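Local structure of CdnC (Chryseobacterium gregarium DSM 19109, 7MGV) at residues E150-F160 with M285-Y293. The protein probably uses ATP to install single and bicyclic omega-ester macrocycles in a multicore precursor peptide, as an ATP-grasp ligase of graspetide biosynthesis. Sequence-based numbering, arbitrary orientation.
Sequences EQLKIADKIGF and MILELLDVY
Glu-150 OE1 and the hydroxyl of Tyr-293 are not hydrogen-bonded to each other but share a water, which donates to Glu-150 OE1 at 2.7 Å and also bonds to Tyr-293 OH. The carboxylate plane stands nearly upright (86°) against the phenol ring and reaches its edge, while OE2 forms a salt bridge with Arg-144. Gln-151 meets the same hydroxyl with its aliphatic part, Gln-151 CG lying 3.4 Å from Tyr-293 OH; its amide turns instead to Leu-145 O and the backbone N of Ile-315. Here the two helices illustrate how a polar end can be joined to an apolar seam. Ile-154 links the polar end to the seam, laying CD1 over a face of the Tyr-293 ring and setting CG2 against both Leu-289 CD1 and Val-292 CG1. One turn on, Ile-158 enters as a knob into the hole formed by Met-285, Glu-288, Leu-289 and Val-292. With CG1 anti to its carbonyl carbon (chi1 -63°), Ile-158 CD1 comes to 3.5 Å from Leu-289 CA, while CG2 lies against the carboxylate carbon of Glu-288. Beyond Gly-159, whose positive phi ends the helix, the chain brings the Phe-160 ring under Met-285: CB makes a CH-pi contact over one face, and Met-285 SD stands 4.6 Å from the Phe-160 ring centroid, almost on its normal, in a Met-aromatic contact. Phe-160 CZ also reaches Ile-286 CD1 at 3.9 Å. A serine in place of Phe-160 would probably leave Met-285 without its aromatic partner and open a gap beside Ile-286. Phe-312 and Ile-315 touch this seam as well, in a steeply crossed helix pair (127° between the short segments) with one knob-into-hole at Ile-158, lying on the ATP-grasp ligase's antiparallel sheet that includes strands 234-241 and 310-316.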
ATOM      1  N   GLU A 150      12.047  -4.787   5.249  1.00 26.41           N
ATOM      2  CA  GLU A 150      11.683  -4.317   6.580  1.00 35.72           C
ATOM      3  C   GLU A 150      11.414  -5.484   7.521  1.00 32.49           C
ATOM      4  O   GLU A 150      11.728  -5.406   8.712  1.00 39.77           O
ATOM      5  CB  GLU A 150      10.467  -3.392   6.523  1.00 28.40           C
ATOM      6  CG  GLU A 150      10.254  -2.638   7.829  1.00 30.00           C
ATOM      7  CD  GLU A 150       8.873  -2.034   7.964  1.00 37.68           C
ATOM      8  OE1 GLU A 150       7.929  -2.533   7.314  1.00 44.25           O
ATOM      9  OE2 GLU A 150       8.727  -1.066   8.738  1.00 34.34           O
ATOM     10  N   GLN A 151      10.827  -6.571   7.011  1.00 26.13           N
ATOM     11  CA  GLN A 151      10.650  -7.764   7.834  1.00 32.75           C
ATOM     12  C   GLN A 151      11.987  -8.249   8.377  1.00 31.64           C
ATOM     13  O   GLN A 151      12.132  -8.495   9.581  1.00 35.23           O
ATOM     14  CB  GLN A 151       9.980  -8.879   7.030  1.00 24.98           C
ATOM     15  CG  GLN A 151       8.540  -8.623   6.648  1.00 28.28           C
ATOM     16  CD  GLN A 151       7.982  -9.725   5.771  1.00 32.14           C
ATOM     17  OE1 GLN A 151       8.451 -10.864   5.812  1.00 32.41           O
ATOM     18  NE2 GLN A 151       6.978  -9.392   4.968  1.00 29.47           N
ATOM     19  N   LEU A 152      12.983  -8.384   7.497  1.00 22.70           N
ATOM     20  CA  LEU A 152      14.287  -8.874   7.932  1.00 26.46           C
ATOM     21  C   LEU A 152      14.951  -7.903   8.902  1.00 33.43           C
ATOM     22  O   LEU A 152      15.516  -8.323   9.920  1.00 32.59           O
ATOM     23  CB  LEU A 152      15.180  -9.134   6.720  1.00 29.27           C
ATOM     24  CG  LEU A 152      14.730 -10.304   5.840  1.00 36.23           C
ATOM     25  CD1 LEU A 152      15.615 -10.448   4.610  1.00 32.44           C
ATOM     26  CD2 LEU A 152      14.708 -11.596   6.644  1.00 34.67           C
ATOM     27  N   LYS A 153      14.881  -6.600   8.617  1.00 26.32           N
ATOM     28  CA  LYS A 153      15.503  -5.616   9.500  1.00 32.97           C
ATOM     29  C   LYS A 153      14.857  -5.621  10.883  1.00 34.70           C
ATOM     30  O   LYS A 153      15.551  -5.609  11.908  1.00 35.23           O
ATOM     31  CB  LYS A 153      15.426  -4.224   8.869  1.00 27.75           C
ATOM     32  CG  LYS A 153      16.392  -4.028   7.710  1.00 28.66           C
ATOM     33  CD  LYS A 153      16.211  -2.677   7.039  1.00 25.42           C
ATOM     34  CE  LYS A 153      17.270  -2.453   5.968  1.00 29.56           C
ATOM     35  NZ  LYS A 153      17.056  -1.185   5.218  1.00 28.20           N
ATOM     36  N   ILE A 154      13.524  -5.654  10.932  1.00 31.84           N
ATOM     37  CA  ILE A 154      12.821  -5.660  12.211  1.00 35.12           C
ATOM     38  C   ILE A 154      13.117  -6.941  12.979  1.00 39.68           C
ATOM     39  O   ILE A 154      13.361  -6.907  14.191  1.00 44.73           O
ATOM     40  CB  ILE A 154      11.310  -5.464  11.986  1.00 32.43           C
ATOM     41  CG1 ILE A 154      11.013  -4.011  11.603  1.00 29.82           C
ATOM     42  CG2 ILE A 154      10.523  -5.855  13.227  1.00 29.73           C
ATOM     43  CD1 ILE A 154       9.536  -3.697  11.500  1.00 34.64           C
ATOM     44  N   ALA A 155      13.112  -8.088  12.292  1.00 33.40           N
ATOM     45  CA  ALA A 155      13.409  -9.347  12.966  1.00 34.07           C
ATOM     46  C   ALA A 155      14.825  -9.349  13.527  1.00 36.66           C
ATOM     47  O   ALA A 155      15.063  -9.852  14.630  1.00 34.42           O
ATOM     48  CB  ALA A 155      13.205 -10.518  12.006  1.00 30.66           C
ATOM     49  N   ASP A 156      15.779  -8.782  12.785  1.00 39.03           N
ATOM     50  CA  ASP A 156      17.136  -8.668  13.306  1.00 35.52           C
ATOM     51  C   ASP A 156      17.181  -7.759  14.528  1.00 31.38           C
ATOM     52  O   ASP A 156      17.893  -8.046  15.498  1.00 38.33           O
ATOM     53  CB  ASP A 156      18.076  -8.152  12.217  1.00 31.11           C
ATOM     54  CG  ASP A 156      19.472  -7.873  12.738  1.00 34.82           C
ATOM     55  OD1 ASP A 156      20.102  -8.805  13.281  1.00 37.59           O
ATOM     56  OD2 ASP A 156      19.938  -6.721  12.609  1.00 38.07           O
ATOM     57  N   LYS A 157      16.421  -6.660  14.505  1.00 39.50           N
ATOM     58  CA  LYS A 157      16.409  -5.747  15.646  1.00 36.91           C
ATOM     59  C   LYS A 157      15.816  -6.409  16.885  1.00 41.95           C
ATOM     60  O   LYS A 157      16.283  -6.171  18.005  1.00 46.68           O
ATOM     61  CB  LYS A 157      15.630  -4.480  15.299  1.00 40.66           C
ATOM     62  CG  LYS A 157      16.465  -3.398  14.644  1.00 43.04           C
ATOM     63  CD  LYS A 157      15.639  -2.146  14.419  1.00 46.91           C
ATOM     64  CE  LYS A 157      16.435  -1.082  13.687  1.00 50.42           C
ATOM     65  NZ  LYS A 157      15.572   0.058  13.279  1.00 51.94           N
ATOM     66  N   ILE A 158      14.783  -7.235  16.705  1.00 36.01           N
ATOM     67  CA  ILE A 158      14.139  -7.889  17.842  1.00 37.40           C
ATOM     68  C   ILE A 158      15.079  -8.890  18.503  1.00 39.67           C
ATOM     69  O   ILE A 158      14.983  -9.144  19.710  1.00 40.12           O
ATOM     70  CB  ILE A 158      12.830  -8.558  17.382  1.00 37.22           C
ATOM     71  CG1 ILE A 158      11.853  -7.506  16.865  1.00 42.52           C
ATOM     72  CG2 ILE A 158      12.184  -9.351  18.509  1.00 41.25           C
ATOM     73  CD1 ILE A 158      10.709  -8.092  16.098  1.00 40.24           C
ATOM     74  N   GLY A 159      16.010  -9.455  17.742  1.00 36.95           N
ATOM     75  CA  GLY A 159      16.894 -10.495  18.239  1.00 38.20           C
ATOM     76  C   GLY A 159      16.830 -11.784  17.454  1.00 46.43           C
ATOM     77  O   GLY A 159      17.593 -12.712  17.757  1.00 46.18           O
ATOM     78  N   PHE A 160      15.950 -11.888  16.461  1.00 42.34           N
ATOM     79  CA  PHE A 160      15.932 -13.058  15.597  1.00 39.69           C
ATOM     80  C   PHE A 160      17.258 -13.181  14.862  1.00 34.12           C
ATOM     81  O   PHE A 160      17.863 -12.180  14.465  1.00 39.81           O
ATOM     82  CB  PHE A 160      14.801 -12.957  14.570  1.00 42.23           C
ATOM     83  CG  PHE A 160      13.434 -13.233  15.126  1.00 41.25           C
ATOM     84  CD1 PHE A 160      13.024 -14.530  15.395  1.00 40.08           C
ATOM     85  CD2 PHE A 160      12.542 -12.196  15.346  1.00 33.95           C
ATOM     86  CE1 PHE A 160      11.757 -14.784  15.893  1.00 39.12           C
ATOM     87  CE2 PHE A 160      11.275 -12.442  15.843  1.00 35.64           C
ATOM     88  CZ  PHE A 160      10.882 -13.738  16.115  1.00 36.67           C
ATOM     89  N   MET A 285       9.858 -13.668  21.078  1.00 45.35           N
ATOM     90  CA  MET A 285      10.258 -12.798  19.978  1.00 42.67           C
ATOM     91  C   MET A 285       9.218 -12.776  18.860  1.00 46.80           C
ATOM     92  O   MET A 285       9.058 -11.754  18.187  1.00 42.90           O
ATOM     93  CB  MET A 285      11.627 -13.223  19.448  1.00 48.63           C
ATOM     94  CG  MET A 285      12.773 -12.825  20.369  1.00 44.45           C
ATOM     95  SD  MET A 285      14.403 -13.062  19.641  1.00 39.44           S
ATOM     96  CE  MET A 285      14.478 -14.850  19.563  1.00 43.47           C
ATOM     97  N   ILE A 286       8.491 -13.877  18.660  1.00 40.50           N
ATOM     98  CA  ILE A 286       7.399 -13.885  17.685  1.00 42.15           C
ATOM     99  C   ILE A 286       6.300 -12.915  18.113  1.00 47.33           C
ATOM    100  O   ILE A 286       5.808 -12.094  17.318  1.00 40.04           O
ATOM    101  CB  ILE A 286       6.852 -15.313  17.515  1.00 37.48           C
ATOM    102  CG1 ILE A 286       7.884 -16.215  16.834  1.00 37.18           C
ATOM    103  CG2 ILE A 286       5.557 -15.290  16.736  1.00 38.28           C
ATOM    104  CD1 ILE A 286       7.920 -16.087  15.329  1.00 48.67           C
ATOM    105  N   LEU A 287       5.885 -13.012  19.380  1.00 46.29           N
ATOM    106  CA  LEU A 287       4.883 -12.087  19.899  1.00 40.36           C
ATOM    107  C   LEU A 287       5.381 -10.649  19.828  1.00 39.40           C
ATOM    108  O   LEU A 287       4.607  -9.730  19.536  1.00 49.07           O
ATOM    109  CB  LEU A 287       4.512 -12.465  21.333  1.00 42.77           C
ATOM    110  CG  LEU A 287       3.706 -13.758  21.484  1.00 44.53           C
ATOM    111  CD1 LEU A 287       3.649 -14.191  22.939  1.00 45.44           C
ATOM    112  CD2 LEU A 287       2.305 -13.587  20.919  1.00 42.61           C
ATOM    113  N   GLU A 288       6.677 -10.436  20.066  1.00 43.65           N
ATOM    114  CA  GLU A 288       7.234  -9.092  19.955  1.00 47.54           C
ATOM    115  C   GLU A 288       7.228  -8.592  18.516  1.00 44.69           C
ATOM    116  O   GLU A 288       7.049  -7.394  18.282  1.00 46.06           O
ATOM    117  CB  GLU A 288       8.652  -9.062  20.519  1.00 45.62           C
ATOM    118  CG  GLU A 288       9.252  -7.672  20.595  1.00 51.55           C
ATOM    119  CD  GLU A 288      10.522  -7.632  21.418  1.00 68.58           C
ATOM    120  OE1 GLU A 288      11.229  -6.604  21.373  1.00 59.76           O
ATOM    121  OE2 GLU A 288      10.812  -8.631  22.110  1.00 68.61           O
ATOM    122  N   LEU A 289       7.438  -9.482  17.544  1.00 41.85           N
ATOM    123  CA  LEU A 289       7.345  -9.087  16.142  1.00 42.67           C
ATOM    124  C   LEU A 289       5.937  -8.616  15.809  1.00 41.69           C
ATOM    125  O   LEU A 289       5.745  -7.554  15.194  1.00 36.84           O
ATOM    126  CB  LEU A 289       7.755 -10.256  15.245  1.00 42.58           C
ATOM    127  CG  LEU A 289       7.621 -10.081  13.731  1.00 43.88           C
ATOM    128  CD1 LEU A 289       8.611  -9.049  13.213  1.00 41.18           C
ATOM    129  CD2 LEU A 289       7.814 -11.414  13.026  1.00 45.35           C
ATOM    130  N   LEU A 290       4.933  -9.391  16.227  1.00 41.00           N
ATOM    131  CA  LEU A 290       3.556  -8.955  16.009  1.00 36.80           C
ATOM    132  C   LEU A 290       3.247  -7.666  16.766  1.00 40.54           C
ATOM    133  O   LEU A 290       2.431  -6.859  16.308  1.00 45.12           O
ATOM    134  CB  LEU A 290       2.574 -10.057  16.402  1.00 38.72           C
ATOM    135  CG  LEU A 290       2.314 -11.071  15.284  1.00 38.51           C
ATOM    136  CD1 LEU A 290       3.194 -12.302  15.454  1.00 46.68           C
ATOM    137  CD2 LEU A 290       0.845 -11.451  15.218  1.00 40.50           C
ATOM    138  N   ASP A 291       3.890  -7.455  17.918  1.00 41.41           N
ATOM    139  CA  ASP A 291       3.706  -6.209  18.656  1.00 40.53           C
ATOM    140  C   ASP A 291       4.294  -5.026  17.897  1.00 43.63           C
ATOM    141  O   ASP A 291       3.682  -3.954  17.834  1.00 43.10           O
ATOM    142  CB  ASP A 291       4.347  -6.318  20.039  1.00 48.01           C
ATOM    143  CG  ASP A 291       3.543  -7.180  20.992  1.00 59.29           C
ATOM    144  OD1 ASP A 291       2.382  -7.507  20.668  1.00 49.07           O
ATOM    145  OD2 ASP A 291       4.076  -7.535  22.065  1.00 57.84           O
ATOM    146  N   VAL A 292       5.488  -5.204  17.328  1.00 41.65           N
ATOM    147  CA  VAL A 292       6.126  -4.134  16.567  1.00 32.33           C
ATOM    148  C   VAL A 292       5.279  -3.769  15.358  1.00 41.61           C
ATOM    149  O   VAL A 292       5.092  -2.585  15.046  1.00 38.39           O
ATOM    150  CB  VAL A 292       7.554  -4.542  16.157  1.00 38.99           C
ATOM    151  CG1 VAL A 292       8.108  -3.573  15.123  1.00 28.31           C
ATOM    152  CG2 VAL A 292       8.464  -4.604  17.375  1.00 36.82           C
ATOM    153  N   TYR A 293       4.745  -4.774  14.661  1.00 43.46           N
ATOM    154  CA  TYR A 293       3.885  -4.479  13.521  1.00 36.42           C
ATOM    155  C   TYR A 293       2.497  -4.000  13.935  1.00 39.31           C
ATOM    156  O   TYR A 293       1.812  -3.365  13.125  1.00 29.99           O
ATOM    157  CB  TYR A 293       3.757  -5.710  12.622  1.00 38.00           C
ATOM    158  CG  TYR A 293       4.869  -5.828  11.610  1.00 35.69           C
ATOM    159  CD1 TYR A 293       4.966  -4.937  10.548  1.00 31.36           C
ATOM    160  CD2 TYR A 293       5.830  -6.826  11.717  1.00 34.73           C
ATOM    161  CE1 TYR A 293       5.982  -5.040   9.620  1.00 23.65           C
ATOM    162  CE2 TYR A 293       6.851  -6.936  10.794  1.00 28.08           C
ATOM    163  CZ  TYR A 293       6.922  -6.040   9.748  1.00 27.15           C
ATOM    164  OH  TYR A 293       7.936  -6.146   8.826  1.00 25.91           O
TER
HETATM  165  O   HOH W   1       7.511  -5.069   6.555  1.00 22.08           O